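Local coordinates for FAD-binding PCMH-type domain-containing protein (Gibberella zeae, PDB 6YJO), which carries covalently bound FAD and probably acts as an oxygen-dependent oxidoreductase on oligosaccharides, at residues H80-V85 and G200-A205; S222-V227 and Q499-A504; T463-E468 and K472-K477. One frame throughout, in Å; residues are numbered along the deposited sequence.

Interaction 1: residues H80-V85 and G200-A205. With NAG (2-acetamido-2-deoxy-beta-D-glucopyranose), chain B; NAG (2-acetamido-2-deoxy-beta-D-glucopyranose), chain C.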
# COMPACT_ATOMS: atom_id res chain seq x y z
N HIS A 80 -0.44 -26.57 -1.01
CA HIS A 80 0.99 -26.30 -0.85
C HIS A 80 1.23 -25.33 0.30
O HIS A 80 2.08 -25.57 1.16
CB HIS A 80 1.57 -25.75 -2.15
CG HIS A 80 1.52 -26.72 -3.30
ND1 HIS A 80 1.25 -26.32 -4.59
CD2 HIS A 80 1.73 -28.05 -3.35
CE1 HIS A 80 1.28 -27.38 -5.39
NE2 HIS A 80 1.57 -28.44 -4.66
N ILE A 81 0.49 -24.22 0.32
CA ILE A 81 0.64 -23.25 1.40
C ILE A 81 0.40 -23.91 2.75
O ILE A 81 1.20 -23.77 3.68
CB ILE A 81 -0.31 -22.06 1.18
CG1 ILE A 81 0.11 -21.25 -0.05
CG2 ILE A 81 -0.32 -21.15 2.40
CD1 ILE A 81 -1.05 -20.82 -0.94
N SER A 82 -0.71 -24.64 2.88
CA SER A 82 -1.01 -25.31 4.14
C SER A 82 0.13 -26.23 4.55
O SER A 82 0.61 -26.18 5.69
CB SER A 82 -2.33 -26.08 4.04
OG SER A 82 -2.64 -26.71 5.27
N ASP A 83 0.59 -27.08 3.63
CA ASP A 83 1.70 -27.96 3.93
C ASP A 83 2.98 -27.17 4.21
O ASP A 83 3.75 -27.51 5.11
CB ASP A 83 1.92 -28.95 2.79
CG ASP A 83 0.86 -30.03 2.73
OD1 ASP A 83 0.02 -30.09 3.66
OD2 ASP A 83 0.85 -30.82 1.76
N ALA A 84 3.21 -26.09 3.45
CA ALA A 84 4.39 -25.27 3.68
C ALA A 84 4.33 -24.61 5.05
O ALA A 84 5.35 -24.53 5.75
CB ALA A 84 4.52 -24.21 2.58
N VAL A 85 3.15 -24.16 5.46
CA VAL A 85 2.99 -23.57 6.79
C VAL A 85 3.19 -24.63 7.86
O VAL A 85 3.75 -24.34 8.93
CB VAL A 85 1.62 -22.88 6.90
CG1 VAL A 85 1.06 -22.97 8.31
CG2 VAL A 85 1.73 -21.42 6.46
N GLY A 200 -1.76 -24.46 10.01
CA GLY A 200 -2.05 -25.10 8.74
C GLY A 200 -3.51 -25.23 8.40
O GLY A 200 -3.84 -25.55 7.25
N THR A 201 -4.41 -25.00 9.36
CA THR A 201 -5.84 -25.04 9.07
C THR A 201 -6.20 -24.00 8.02
O THR A 201 -5.77 -22.85 8.10
CB THR A 201 -6.64 -24.80 10.35
OG1 THR A 201 -6.57 -25.97 11.19
CG2 THR A 201 -8.10 -24.50 10.03
N ILE A 202 -6.99 -24.42 7.04
CA ILE A 202 -7.44 -23.55 5.95
C ILE A 202 -8.83 -23.04 6.29
O ILE A 202 -9.76 -23.83 6.48
CB ILE A 202 -7.44 -24.28 4.60
CG1 ILE A 202 -6.13 -25.04 4.38
CG2 ILE A 202 -7.68 -23.29 3.47
CD1 ILE A 202 -6.13 -25.89 3.12
N ARG A 203 -8.98 -21.72 6.37
CA ARG A 203 -10.26 -21.08 6.63
C ARG A 203 -10.66 -20.22 5.44
O ARG A 203 -9.82 -19.71 4.70
CB ARG A 203 -10.21 -20.19 7.88
CG ARG A 203 -9.97 -20.92 9.19
CD ARG A 203 -11.08 -21.89 9.50
NE ARG A 203 -10.97 -22.38 10.88
CZ ARG A 203 -11.37 -23.57 11.29
NH1 ARG A 203 -11.91 -24.44 10.45
NH2 ARG A 203 -11.21 -23.90 12.56
N TYR A 204 -11.97 -20.06 5.25
CA TYR A 204 -12.52 -18.97 4.47
C TYR A 204 -13.03 -17.92 5.45
O TYR A 204 -13.98 -18.18 6.19
CB TYR A 204 -13.63 -19.41 3.52
CG TYR A 204 -14.18 -18.24 2.75
CD1 TYR A 204 -13.43 -17.61 1.76
CD2 TYR A 204 -15.44 -17.72 3.03
CE1 TYR A 204 -13.91 -16.53 1.07
CE2 TYR A 204 -15.93 -16.63 2.34
CZ TYR A 204 -15.16 -16.04 1.36
OH TYR A 204 -15.65 -14.95 0.67
N ALA A 205 -12.38 -16.76 5.47
CA ALA A 205 -12.67 -15.71 6.43
C ALA A 205 -13.59 -14.67 5.80
O ALA A 205 -13.24 -14.07 4.78
CB ALA A 205 -11.37 -15.06 6.91
C1 NAG B . -6.06 -23.71 14.22
C2 NAG B . -7.03 -24.77 14.73
C3 NAG B . -8.47 -24.24 14.71
C4 NAG B . -8.57 -22.89 15.41
C5 NAG B . -7.51 -21.93 14.87
C6 NAG B . -7.46 -20.62 15.63
C7 NAG B . -6.83 -27.20 14.47
C8 NAG B . -6.73 -28.34 13.50
N2 NAG B . -6.93 -25.98 13.93
O3 NAG B . -9.31 -25.18 15.36
O4 NAG B . -9.84 -22.31 15.11
O5 NAG B . -6.21 -22.52 14.98
O6 NAG B . -6.70 -20.75 16.83
O7 NAG B . -6.82 -27.38 15.69
C1 NAG C . -10.64 -21.97 16.26
C2 NAG C . -11.78 -21.10 15.70
C3 NAG C . -12.88 -20.89 16.74
C4 NAG C . -13.35 -22.24 17.27
C5 NAG C . -12.16 -22.98 17.87
C6 NAG C . -12.52 -24.35 18.39
C7 NAG C . -10.83 -19.60 13.99
C8 NAG C . -10.34 -18.22 13.69
N2 NAG C . -11.27 -19.81 15.24
O3 NAG C . -13.96 -20.21 16.12
O4 NAG C . -14.43 -22.16 18.20
O5 NAG C . -11.18 -23.17 16.84
O6 NAG C . -12.47 -25.32 17.34
O7 NAG C . -10.84 -20.49 13.14
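Ser82, on helix 78-90, donates its hydroxyl to the backbone carbonyl of Gly200, with OG 2.6 Å from O. The C=O...OG angle of 135° and the position of OG in the carbonyl plane put the donor on a lone pair. The serine torsion accounts for this: with OG opposite the backbone N (chi1 -179°), the hydroxyl leaves the helix on the side of the loop at Gly200. Beside the bond, CD1 of Ile202 lies 3.9 Å from Ser82 CB, so the end of the isoleucine packs against the base of the serine side chain. On the next helical turn, CG1 of Val85 sits 3.6 Å from Gly200 N. Gly200 itself has a positive phi.

The other side of the loop holds a sugar pair attached to the protein. N2 of the chain B NAG donates to Thr201 OG1 at 2.8 Å, nearly straight at 166°. Arg203 donates from NE to O7 of the chain C NAG (2.9 Å), while Thr201 CG2 lies over one face of its guanidinium. Helix 78-90 thus packs on the turn of the 190-196/202-206 beta hairpin, within the FAD-binding domain of PCMH type.

Interaction 2: residues S222-V227 and Q499-A504. With FAD (flavin-adenine dinucleotide), chain D.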
# COMPACT_ATOMS: atom_id res chain seq x y z
N SER A 222 -1.26 -9.10 7.28
CA SER A 222 0.06 -9.71 7.12
C SER A 222 0.51 -10.46 8.37
O SER A 222 1.39 -11.31 8.28
CB SER A 222 1.10 -8.63 6.78
OG SER A 222 1.07 -7.57 7.71
N SER A 223 -0.09 -10.16 9.52
CA SER A 223 0.34 -10.70 10.80
C SER A 223 -0.46 -11.90 11.28
O SER A 223 -0.19 -12.42 12.37
CB SER A 223 0.27 -9.59 11.87
OG SER A 223 1.55 -9.05 12.14
N PHE A 224 -1.44 -12.37 10.50
CA PHE A 224 -2.41 -13.34 10.99
C PHE A 224 -2.51 -14.62 10.18
O PHE A 224 -3.17 -15.56 10.63
CB PHE A 224 -3.80 -12.70 11.08
CG PHE A 224 -3.88 -11.61 12.09
CD1 PHE A 224 -3.53 -10.31 11.75
CD2 PHE A 224 -4.29 -11.87 13.39
CE1 PHE A 224 -3.60 -9.30 12.69
CE2 PHE A 224 -4.36 -10.86 14.32
CZ PHE A 224 -4.02 -9.57 13.97
N GLY A 225 -1.91 -14.69 9.00
CA GLY A 225 -1.98 -15.91 8.22
C GLY A 225 -1.49 -15.69 6.81
O GLY A 225 -1.14 -14.58 6.41
N ILE A 226 -1.48 -16.78 6.05
CA ILE A 226 -1.06 -16.78 4.66
C ILE A 226 -2.32 -16.83 3.81
O ILE A 226 -2.95 -17.88 3.66
CB ILE A 226 -0.12 -17.95 4.34
CG1 ILE A 226 1.00 -18.04 5.37
CG2 ILE A 226 0.47 -17.78 2.94
CD1 ILE A 226 2.07 -16.96 5.22
N VAL A 227 -2.70 -15.68 3.24
CA VAL A 227 -3.85 -15.63 2.35
C VAL A 227 -3.48 -16.24 1.00
O VAL A 227 -2.38 -16.03 0.48
CB VAL A 227 -4.33 -14.18 2.19
CG1 VAL A 227 -5.37 -14.08 1.08
CG2 VAL A 227 -4.90 -13.67 3.50
N GLN A 499 7.75 -4.97 12.07
CA GLN A 499 6.67 -4.11 12.52
C GLN A 499 5.34 -4.85 12.59
O GLN A 499 4.28 -4.24 12.44
CB GLN A 499 6.57 -2.88 11.62
CG GLN A 499 7.73 -1.92 11.85
CD GLN A 499 7.89 -0.88 10.76
OE1 GLN A 499 6.98 -0.65 9.96
NE2 GLN A 499 9.05 -0.24 10.72
N GLY A 500 5.39 -6.15 12.86
CA GLY A 500 4.18 -6.94 12.93
C GLY A 500 3.48 -6.82 14.26
O GLY A 500 4.03 -6.33 15.25
N ILE A 501 2.22 -7.24 14.28
CA ILE A 501 1.46 -7.26 15.52
C ILE A 501 2.06 -8.30 16.46
O ILE A 501 2.21 -9.48 16.10
CB ILE A 501 -0.02 -7.55 15.25
CG1 ILE A 501 -0.61 -6.53 14.27
CG2 ILE A 501 -0.81 -7.56 16.56
CD1 ILE A 501 -0.40 -5.08 14.65
N ARG A 502 2.41 -7.88 17.67
CA ARG A 502 2.97 -8.76 18.68
C ARG A 502 1.85 -9.34 19.54
O ARG A 502 0.98 -8.58 19.99
CB ARG A 502 3.96 -8.01 19.56
CG ARG A 502 5.11 -7.38 18.79
CD ARG A 502 6.10 -8.44 18.32
NE ARG A 502 7.30 -7.84 17.73
CZ ARG A 502 7.69 -7.98 16.46
NH1 ARG A 502 6.98 -8.71 15.61
NH2 ARG A 502 8.80 -7.39 16.05
N PRO A 503 1.83 -10.64 19.80
CA PRO A 503 0.75 -11.21 20.61
C PRO A 503 0.74 -10.64 22.02
O PRO A 503 1.79 -10.33 22.59
CB PRO A 503 1.05 -12.71 20.62
CG PRO A 503 2.52 -12.80 20.38
CD PRO A 503 2.83 -11.66 19.43
N ALA A 504 -0.46 -10.50 22.57
CA ALA A 504 -0.59 -10.09 23.96
C ALA A 504 -0.16 -11.24 24.87
O ALA A 504 -0.57 -12.39 24.68
CB ALA A 504 -2.02 -9.67 24.26
PA FAD D . 5.14 -7.99 -0.45
O1A FAD D . 6.51 -7.66 0.01
O2A FAD D . 5.03 -9.33 -1.21
O5B FAD D . 4.13 -7.98 0.76
C5B FAD D . 4.10 -6.87 1.69
C4B FAD D . 3.49 -7.34 2.99
O4B FAD D . 2.34 -8.18 2.71
C3B FAD D . 4.42 -8.17 3.87
O3B FAD D . 4.15 -7.95 5.25
C2B FAD D . 4.06 -9.60 3.44
O2B FAD D . 4.37 -10.55 4.45
C1B FAD D . 2.55 -9.47 3.25
N9A FAD D . 1.98 -10.47 2.35
C8A FAD D . 2.23 -10.64 1.02
N7A FAD D . 1.57 -11.63 0.47
C5A FAD D . 0.83 -12.15 1.53
C6A FAD D . -0.07 -13.23 1.60
N6A FAD D . -0.41 -14.00 0.57
N1A FAD D . -0.63 -13.48 2.81
C2A FAD D . -0.31 -12.71 3.85
N3A FAD D . 0.53 -11.67 3.89
C4A FAD D . 1.08 -11.44 2.68
N1 FAD D . 0.63 1.77 -2.11
C2 FAD D . -0.48 2.56 -2.23
O2 FAD D . -1.33 2.62 -1.33
N3 FAD D . -0.68 3.31 -3.38
C4 FAD D . 0.17 3.35 -4.47
O4 FAD D . -0.10 4.06 -5.44
C4X FAD D . 1.35 2.51 -4.34
N5 FAD D . 2.20 2.49 -5.32
C5X FAD D . 3.32 1.69 -5.19
C6 FAD D . 4.26 1.67 -6.21
C7 FAD D . 5.39 0.86 -6.14
C7M FAD D . 6.37 0.86 -7.29
C8 FAD D . 5.62 0.09 -4.99
C8M FAD D . 6.83 -0.79 -4.87
C9 FAD D . 4.69 0.13 -3.95
C9A FAD D . 3.55 0.92 -4.04
N10 FAD D . 2.60 0.96 -3.01
C10 FAD D . 1.49 1.76 -3.12
C1' FAD D . 2.80 0.20 -1.77
C2' FAD D . 2.11 -1.15 -1.76
O2' FAD D . 0.71 -0.99 -1.51
C3' FAD D . 2.72 -1.99 -0.63
O3' FAD D . 4.13 -2.04 -0.83
C4' FAD D . 2.19 -3.42 -0.55
O4' FAD D . 1.97 -3.79 0.81
C5' FAD D . 3.16 -4.39 -1.19
O5' FAD D . 2.49 -5.65 -1.43
P FAD D . 3.21 -6.80 -2.21
O1P FAD D . 2.44 -8.11 -2.00
O2P FAD D . 3.44 -6.38 -3.61
O3P FAD D . 4.60 -6.86 -1.41
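Hydrogen bonding across the contact rests on Ser223, whose OG accepts the backbone N-H of Ile501 at an N...OG distance of 2.9 Å. The N-H...O angle of 146° shows a moderately bent bond. The same OG lies 3.5 Å from Gly500 CA, so the hydroxyl packs directly on the glycine backbone.

Apolar contact is lighter. Ile501 sets its CB 4.0 Å from Ser223 CB, and its CG1 branch, opposite the carbonyl carbon (chi1 -56°), approaches the Phe224 ring obliquely, 4.4 Å from CE1.

Cofactor recognition belongs to the other end of 222-227, where Val227 hydrogen-bonds the adenine through its backbone N and O. Its N donates to FAD N1A at 3.1 Å, and its O accepts from FAD N6A at 2.8 Å with an angle of 165°. This pairing fixes the adenine edge against strand 226-236, while Ser222 CB packs near the ribose O3B at 3.5 Å.

Helix 479-489 flanks the contact, with Leu482 and Leu485 against Phe224 and Lys486 against Ile501; Tyr475 of helix 467-475 also touches Ile501, and a backbone hydrogen bond between Ile226 and Val196 ties strand 226-236 to strand 190-196.

Interaction 3: residues T463-E468 and K472-K477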
# COMPACT_ATOMS: atom_id res chain seq x y z
N THR A 463 10.63 2.18 7.64
CA THR A 463 11.41 1.03 8.07
C THR A 463 12.18 1.32 9.36
O THR A 463 12.48 0.38 10.11
CB THR A 463 12.36 0.61 6.96
OG1 THR A 463 12.80 -0.73 7.19
CG2 THR A 463 13.57 1.54 6.89
N GLN A 464 12.51 2.58 9.63
CA GLN A 464 13.36 2.93 10.76
C GLN A 464 12.59 2.99 12.09
O GLN A 464 13.18 3.41 13.10
CB GLN A 464 14.05 4.27 10.51
CG GLN A 464 14.89 4.32 9.24
CD GLN A 464 16.04 3.33 9.26
OE1 GLN A 464 15.96 2.26 8.66
NE2 GLN A 464 17.11 3.69 9.96
N LEU A 465 11.33 2.59 12.11
CA LEU A 465 10.49 2.76 13.29
C LEU A 465 10.57 1.56 14.22
O LEU A 465 10.64 0.41 13.77
CB LEU A 465 9.04 3.00 12.88
CG LEU A 465 8.74 4.40 12.35
CD1 LEU A 465 7.28 4.51 11.97
CD2 LEU A 465 9.11 5.46 13.38
N SER A 466 10.54 1.83 15.52
CA SER A 466 10.41 0.77 16.51
C SER A 466 9.03 0.13 16.39
O SER A 466 8.05 0.80 16.06
CB SER A 466 10.62 1.32 17.92
OG SER A 466 9.58 2.23 18.28
N ASN A 467 8.97 -1.18 16.64
CA ASN A 467 7.69 -1.88 16.61
C ASN A 467 6.63 -1.11 17.39
O ASN A 467 5.50 -0.93 16.91
CB ASN A 467 7.86 -3.29 17.17
CG ASN A 467 6.57 -4.08 17.17
OD1 ASN A 467 5.78 -4.01 18.12
ND2 ASN A 467 6.34 -4.86 16.11
N GLU A 468 6.96 -0.63 18.60
CA GLU A 468 5.98 0.11 19.38
C GLU A 468 5.48 1.34 18.63
O GLU A 468 4.27 1.60 18.60
CB GLU A 468 6.54 0.50 20.76
CG GLU A 468 8.06 0.73 20.85
CD GLU A 468 8.42 1.87 21.81
OE1 GLU A 468 9.44 2.56 21.58
OE2 GLU A 468 7.67 2.09 22.78
N LYS A 472 1.76 1.64 16.65
CA LYS A 472 0.95 2.75 17.17
C LYS A 472 0.41 3.61 16.03
O LYS A 472 -0.76 4.01 16.05
CB LYS A 472 1.78 3.61 18.13
CG LYS A 472 1.19 5.00 18.39
CD LYS A 472 1.84 5.69 19.59
CE LYS A 472 1.36 7.13 19.74
NZ LYS A 472 1.34 7.59 21.15
N ARG A 473 1.24 3.88 15.02
CA ARG A 473 0.90 4.83 13.97
C ARG A 473 0.14 4.19 12.82
O ARG A 473 -0.77 4.83 12.26
CB ARG A 473 2.17 5.50 13.45
CG ARG A 473 2.94 6.29 14.50
CD ARG A 473 2.16 7.50 15.01
NE ARG A 473 2.85 8.17 16.10
CZ ARG A 473 2.33 9.14 16.84
NH1 ARG A 473 1.10 9.58 16.60
NH2 ARG A 473 3.05 9.68 17.82
N TYR A 474 0.48 2.96 12.44
CA TYR A 474 -0.26 2.31 11.35
C TYR A 474 -1.66 1.92 11.79
O TYR A 474 -2.62 2.06 11.02
CB TYR A 474 0.47 1.06 10.86
CG TYR A 474 1.92 1.22 10.46
CD1 TYR A 474 2.47 2.47 10.18
CD2 TYR A 474 2.73 0.11 10.34
CE1 TYR A 474 3.80 2.59 9.82
CE2 TYR A 474 4.06 0.22 9.97
CZ TYR A 474 4.59 1.46 9.72
OH TYR A 474 5.91 1.57 9.35
N TYR A 475 -1.80 1.43 13.02
CA TYR A 475 -3.02 0.76 13.46
C TYR A 475 -3.75 1.48 14.58
O TYR A 475 -4.89 1.10 14.90
CB TYR A 475 -2.68 -0.67 13.89
CG TYR A 475 -1.89 -1.40 12.83
CD1 TYR A 475 -2.34 -1.46 11.52
CD2 TYR A 475 -0.67 -2.00 13.12
CE1 TYR A 475 -1.61 -2.11 10.54
CE2 TYR A 475 0.06 -2.65 12.15
CZ TYR A 475 -0.42 -2.70 10.86
OH TYR A 475 0.31 -3.34 9.88
N GLY A 476 -3.15 2.50 15.19
CA GLY A 476 -3.91 3.38 16.07
C GLY A 476 -4.60 2.63 17.19
O GLY A 476 -4.01 1.78 17.87
N LYS A 477 -5.88 2.94 17.39
CA LYS A 477 -6.66 2.38 18.49
C LYS A 477 -7.17 0.97 18.20
O LYS A 477 -7.92 0.42 19.01
CB LYS A 477 -7.84 3.30 18.83
CG LYS A 477 -8.90 3.41 17.74
CD LYS A 477 -10.08 4.25 18.20
CE LYS A 477 -11.12 4.43 17.10
NZ LYS A 477 -12.42 4.92 17.63
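Leu465 and Tyr474 meet on the inner side of this contact, where the CD1 methyl of the leucine lies 4.2 Å from the phenolic OH. The two side chains cross obliquely, and Tyr474, with CG opposite its carbonyl carbon (chi1 -53°), reaches back along the helix to the loop that leads into it. The hydroxyl is hydrogen-bonded to Gln499 OE1, which helps to fix the ring's far end. Nearby, Tyr474 CB lies 3.6 Å above the plane of the Tyr475 ring, over its centre. Arg473 is buried as well, and its NH2 forms a salt bridge with Asp451 OD1.

The two segments are the lead-in and the two ends of one short helix, 467-475, in the berberine-like part of the chain. Ser466 is its N-cap, with OG bonded to the backbone N of Glu469, and Gly476 leaves it with a positive phi of 56°. Between the ends runs an ordinary i to i+4 bond from Lys472 N to Glu468 O, 3.2 Å long.

Toward solvent the contact thins out. The exposed Glu468 carboxylate has a weak bond from Ser466 OG to OE1, at 3.3 Å. Lys472, exposed too, stretches away from the other segment, its chain extended so that NZ forms a salt bridge with Asp451 OD2, while its CE lies 3.6 Å above the Arg473 guanidinium plane, over the centre.

How the interactions relate
Along the chain, interaction 1 closes before interaction 2 opens, and interaction 3 falls within the long span between the two halves of interaction 2. Interactions 1 and 2 have centres 15 Å apart and share the branched antiparallel sheet: Ile81 CG2 comes 3.5 Å from Ile226 CG2, so helix 78-90 packs on the strand that carries the adenine-binding backbone. Interactions 2 and 3, 13 Å apart between centres, are joined by polar links, with Gly500 O 2.9 Å from Asn467 ND2 in a probable hydrogen bond. Interactions 1 and 3 do not touch; their nearest atoms are about 17 Å apart. The C-terminal segment 499-504 therefore connects helix 467-475 to the FAD-binding region.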